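Local coordinates for endo-1,4-beta-xylanase (Bacteroides thetaiotaomicron VPI-5482, PDB 3KST), which probably hydrolyses glycosidic bonds in xylan or related plant polysaccharides, as a calcium-binding member of glycosyl hydrolase family 43, at residues G252-C257 against W262-H267. Residues are numbered along the deposited sequence; the frame is centred on the assembly and turned at random.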
ATOM      1  N   GLY A 252       2.036   4.604   0.908  1.00  9.10           N
ATOM      2  CA  GLY A 252       0.867   4.967   0.127  1.00  9.38           C
ATOM      3  C   GLY A 252       0.603   4.062  -1.042  1.00  9.80           C
ATOM      4  O   GLY A 252       1.203   2.996  -1.175  1.00 10.19           O
ATOM      5  N   ALA A 253      -0.274   4.529  -1.919  1.00  9.58           N
ATOM      6  CA  ALA A 253      -0.652   3.772  -3.111  1.00 10.02           C
ATOM      7  C   ALA A 253      -1.164   4.709  -4.206  1.00 10.53           C
ATOM      8  O   ALA A 253      -1.910   5.680  -3.880  1.00  9.78           O
ATOM      9  CB  ALA A 253      -1.714   2.753  -2.754  1.00 10.12           C
ATOM     10  N   PRO A 254      -0.753   4.466  -5.479  1.00 10.58           N
ATOM     11  CA  PRO A 254      -1.298   5.254  -6.584  1.00 10.89           C
ATOM     12  C   PRO A 254      -2.623   4.670  -7.057  1.00 11.35           C
ATOM     13  O   PRO A 254      -2.809   3.451  -6.996  1.00 12.15           O
ATOM     14  CB  PRO A 254      -0.230   5.142  -7.680  1.00 11.38           C
ATOM     15  CG  PRO A 254       0.785   4.152  -7.207  1.00 11.46           C
ATOM     16  CD  PRO A 254       0.306   3.545  -5.948  1.00 10.57           C
ATOM     17  N   PHE A 255      -3.534   5.511  -7.556  1.00 11.36           N
ATOM     18  CA  PHE A 255      -4.807   5.009  -8.119  1.00 11.96           C
ATOM     19  C   PHE A 255      -5.419   5.986  -9.115  1.00 12.48           C
ATOM     20  O   PHE A 255      -5.174   7.196  -9.016  1.00 11.21           O
ATOM     21  CB  PHE A 255      -5.822   4.689  -7.014  1.00 12.24           C
ATOM     22  CG  PHE A 255      -6.213   5.889  -6.178  1.00 10.99           C
ATOM     23  CD1 PHE A 255      -5.428   6.286  -5.091  1.00 12.23           C
ATOM     24  CD2 PHE A 255      -7.368   6.631  -6.477  1.00 10.54           C
ATOM     25  CE1 PHE A 255      -5.787   7.422  -4.311  1.00 10.97           C
ATOM     26  CE2 PHE A 255      -7.735   7.766  -5.711  1.00  7.78           C
ATOM     27  CZ  PHE A 255      -6.946   8.152  -4.619  1.00 11.62           C
ATOM     28  N   GLN A 256      -6.169   5.447 -10.084  1.00 14.34           N
ATOM     29  CA  GLN A 256      -6.829   6.255 -11.119  0.50 15.09           C
ATOM     30  C   GLN A 256      -8.191   6.694 -10.603  1.00 15.76           C
ATOM     31  O   GLN A 256      -8.816   6.001  -9.765  1.00 16.07           O
ATOM     32  CB  GLN A 256      -6.888   5.537 -12.495  0.50 15.50           C
ATOM     33  CG  GLN A 256      -7.542   4.151 -12.585  0.50 15.91           C
ATOM     34  CD  GLN A 256      -9.017   4.157 -12.950  0.50 16.12           C
ATOM     35  OE1 GLN A 256      -9.658   5.215 -13.079  0.50 16.49           O
ATOM     36  NE2 GLN A 256      -9.559   2.959 -13.160  0.50 14.60           N
ATOM     37  N   CYS A 257      -8.648   7.844 -11.088  1.00 16.93           N
ATOM     38  CA  CYS A 257      -9.928   8.410 -10.682  1.00 17.88           C
ATOM     39  C   CYS A 257     -10.952   8.350 -11.799  1.00 18.28           C
ATOM     40  O   CYS A 257     -10.626   8.011 -12.940  1.00 17.87           O
ATOM     41  CB  CYS A 257      -9.696   9.831 -10.201  1.00 18.04           C
ATOM     42  SG  CYS A 257      -8.586   9.819  -8.814  1.00 19.03           S
ATOM     43  N   TRP A 262      -4.732  10.684 -11.936  1.00 17.14           N
ATOM     44  CA  TRP A 262      -4.256   9.846 -10.838  1.00 15.75           C
ATOM     45  C   TRP A 262      -4.024  10.617  -9.546  1.00 14.83           C
ATOM     46  O   TRP A 262      -3.777  11.821  -9.526  1.00 14.57           O
ATOM     47  CB  TRP A 262      -2.974   9.102 -11.220  1.00 16.03           C
ATOM     48  CG  TRP A 262      -3.130   8.047 -12.252  1.00 17.35           C
ATOM     49  CD1 TRP A 262      -3.338   8.230 -13.586  1.00 17.57           C
ATOM     50  CD2 TRP A 262      -3.028   6.628 -12.055  1.00 17.49           C
ATOM     51  NE1 TRP A 262      -3.398   7.014 -14.235  1.00 18.47           N
ATOM     52  CE2 TRP A 262      -3.213   6.015 -13.321  1.00 18.48           C
ATOM     53  CE3 TRP A 262      -2.807   5.814 -10.936  1.00 15.79           C
ATOM     54  CZ2 TRP A 262      -3.200   4.620 -13.496  1.00 17.99           C
ATOM     55  CZ3 TRP A 262      -2.792   4.408 -11.112  1.00 14.55           C
ATOM     56  CH2 TRP A 262      -2.982   3.839 -12.386  1.00 15.16           C
ATOM     57  N   LYS A 263      -4.084   9.867  -8.456  1.00 14.60           N
ATOM     58  CA  LYS A 263      -3.927  10.412  -7.116  1.00 13.84           C
ATOM     59  C   LYS A 263      -3.066   9.430  -6.370  1.00 12.82           C
ATOM     60  O   LYS A 263      -2.947   8.264  -6.808  1.00 12.79           O
ATOM     61  CB  LYS A 263      -5.286  10.500  -6.443  1.00 14.31           C
ATOM     62  CG  LYS A 263      -6.226  11.570  -7.022  1.00 16.53           C
ATOM     63  CD  LYS A 263      -5.822  12.966  -6.629  1.00 19.15           C
ATOM     64  CE  LYS A 263      -6.965  13.977  -6.767  1.00 20.69           C
ATOM     65  NZ  LYS A 263      -7.312  14.198  -8.171  1.00 23.71           N
ATOM     66  N   TYR A 264      -2.487   9.898  -5.271  1.00 11.38           N
ATOM     67  CA  TYR A 264      -1.636   9.063  -4.403  1.00 10.52           C
ATOM     68  C   TYR A 264      -2.132   9.213  -2.958  1.00 10.72           C
ATOM     69  O   TYR A 264      -2.082  10.329  -2.407  1.00 11.21           O
ATOM     70  CB  TYR A 264      -0.162   9.478  -4.551  1.00  9.90           C
ATOM     71  CG  TYR A 264       0.792   8.536  -3.868  1.00  9.98           C
ATOM     72  CD1 TYR A 264       1.219   7.374  -4.505  1.00  8.69           C
ATOM     73  CD2 TYR A 264       1.233   8.761  -2.552  1.00  8.37           C
ATOM     74  CE1 TYR A 264       2.082   6.466  -3.872  1.00  7.25           C
ATOM     75  CE2 TYR A 264       2.119   7.847  -1.916  1.00  9.17           C
ATOM     76  CZ  TYR A 264       2.534   6.703  -2.583  1.00  9.64           C
ATOM     77  OH  TYR A 264       3.379   5.778  -1.987  1.00  9.69           O
ATOM     78  N   ILE A 265      -2.647   8.126  -2.370  1.00 10.40           N
ATOM     79  CA  ILE A 265      -3.140   8.154  -0.983  1.00 10.66           C
ATOM     80  C   ILE A 265      -1.958   7.792  -0.089  1.00 10.94           C
ATOM     81  O   ILE A 265      -1.156   6.933  -0.458  1.00 11.09           O
ATOM     82  CB  ILE A 265      -4.379   7.232  -0.762  1.00 11.65           C
ATOM     83  CG1 ILE A 265      -4.995   7.453   0.619  1.00  9.52           C
ATOM     84  CG2 ILE A 265      -4.064   5.752  -0.991  1.00 10.03           C
ATOM     85  CD1 ILE A 265      -6.340   6.700   0.768  1.00 11.10           C
ATOM     86  N   PHE A 266      -1.854   8.423   1.069  1.00 10.96           N
ATOM     87  CA  PHE A 266      -0.747   8.171   1.995  1.00 10.36           C
ATOM     88  C   PHE A 266      -1.150   8.579   3.405  1.00  9.71           C
ATOM     89  O   PHE A 266      -2.121   9.301   3.569  1.00  9.84           O
ATOM     90  CB  PHE A 266       0.523   8.955   1.584  1.00 11.06           C
ATOM     91  CG  PHE A 266       0.339  10.455   1.579  1.00 12.60           C
ATOM     92  CD1 PHE A 266      -0.198  11.091   0.465  1.00 12.99           C
ATOM     93  CD2 PHE A 266       0.654  11.221   2.704  1.00 12.69           C
ATOM     94  CE1 PHE A 266      -0.406  12.480   0.458  1.00 14.92           C
ATOM     95  CE2 PHE A 266       0.473  12.623   2.722  1.00 14.64           C
ATOM     96  CZ  PHE A 266      -0.062  13.257   1.578  1.00 14.17           C
ATOM     97  N   HIS A 267      -0.405   8.093   4.391  1.00  9.18           N
ATOM     98  CA  HIS A 267      -0.620   8.471   5.782  1.00  9.50           C
ATOM     99  C   HIS A 267       0.376   9.537   6.227  1.00  9.63           C
ATOM    100  O   HIS A 267       1.373   9.836   5.552  1.00  9.66           O
ATOM    101  CB  HIS A 267      -0.618   7.267   6.737  1.00 10.14           C
ATOM    102  CG  HIS A 267       0.728   6.675   6.988  1.00 10.57           C
ATOM    103  ND1 HIS A 267       1.014   5.357   6.707  1.00 11.34           N
ATOM    104  CD2 HIS A 267       1.868   7.205   7.496  1.00  9.19           C
ATOM    105  CE1 HIS A 267       2.267   5.101   7.038  1.00 10.82           C
ATOM    106  NE2 HIS A 267       2.811   6.210   7.506  1.00 12.30           N
TER
HETATM  107  O   HOH W   1       4.103   3.254  -2.736  1.00 12.12           O
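Phe-255 lays its ring across Lys-263, whose CB sits over one face, 3.9 Å from the ring centroid, in a CH-pi contact. With chi1 at 62°, CG of Phe-255 lies between its own backbone N and carbonyl carbon, which swings the ring over the partner strand until CE1 comes 3.8 Å from Ile-265 CB. Lys-263 also sends CG against the sulfur of Cys-257, while its NZ makes a long, weak ion pair with Asp-284.

Trp-262 and Tyr-264 lie on the opposite face, with Pro-254 and Gln-256. Trp-262 receives CB of Gln-256 over the centre of its six-membered ring, 3.9 Å from the centroid. Tyr-264, its CG anti to the backbone N (chi1 -171°), reaches across the neighbouring strand: Ala-253 N stands 3.5 Å above the ring plane, toward the rim, and CE1 lies 4.0 Å from Pro-254 CD. Tyr-264 OH hydrogen-bonds a water 2.7 Å away, which lies in the ring plane at its edge.

Between the faces runs an antiparallel ladder: Phe-255 N to Lys-263 O and Lys-263 N to Phe-255 O are both 2.9 Å. Ile-265 N also bonds Ala-253 O; the return bond, Ala-253 N to Ile-265 O, is less certain. The hairpin supplies the two inner strands of one blade of the family's five-bladed beta-propeller, 250-256 innermost, with the calcium ligand His-251 just before Gly-252. Paired backbone bonds fix the register, and apolar and aromatic contacts on both faces hold the strands together beside the central calcium.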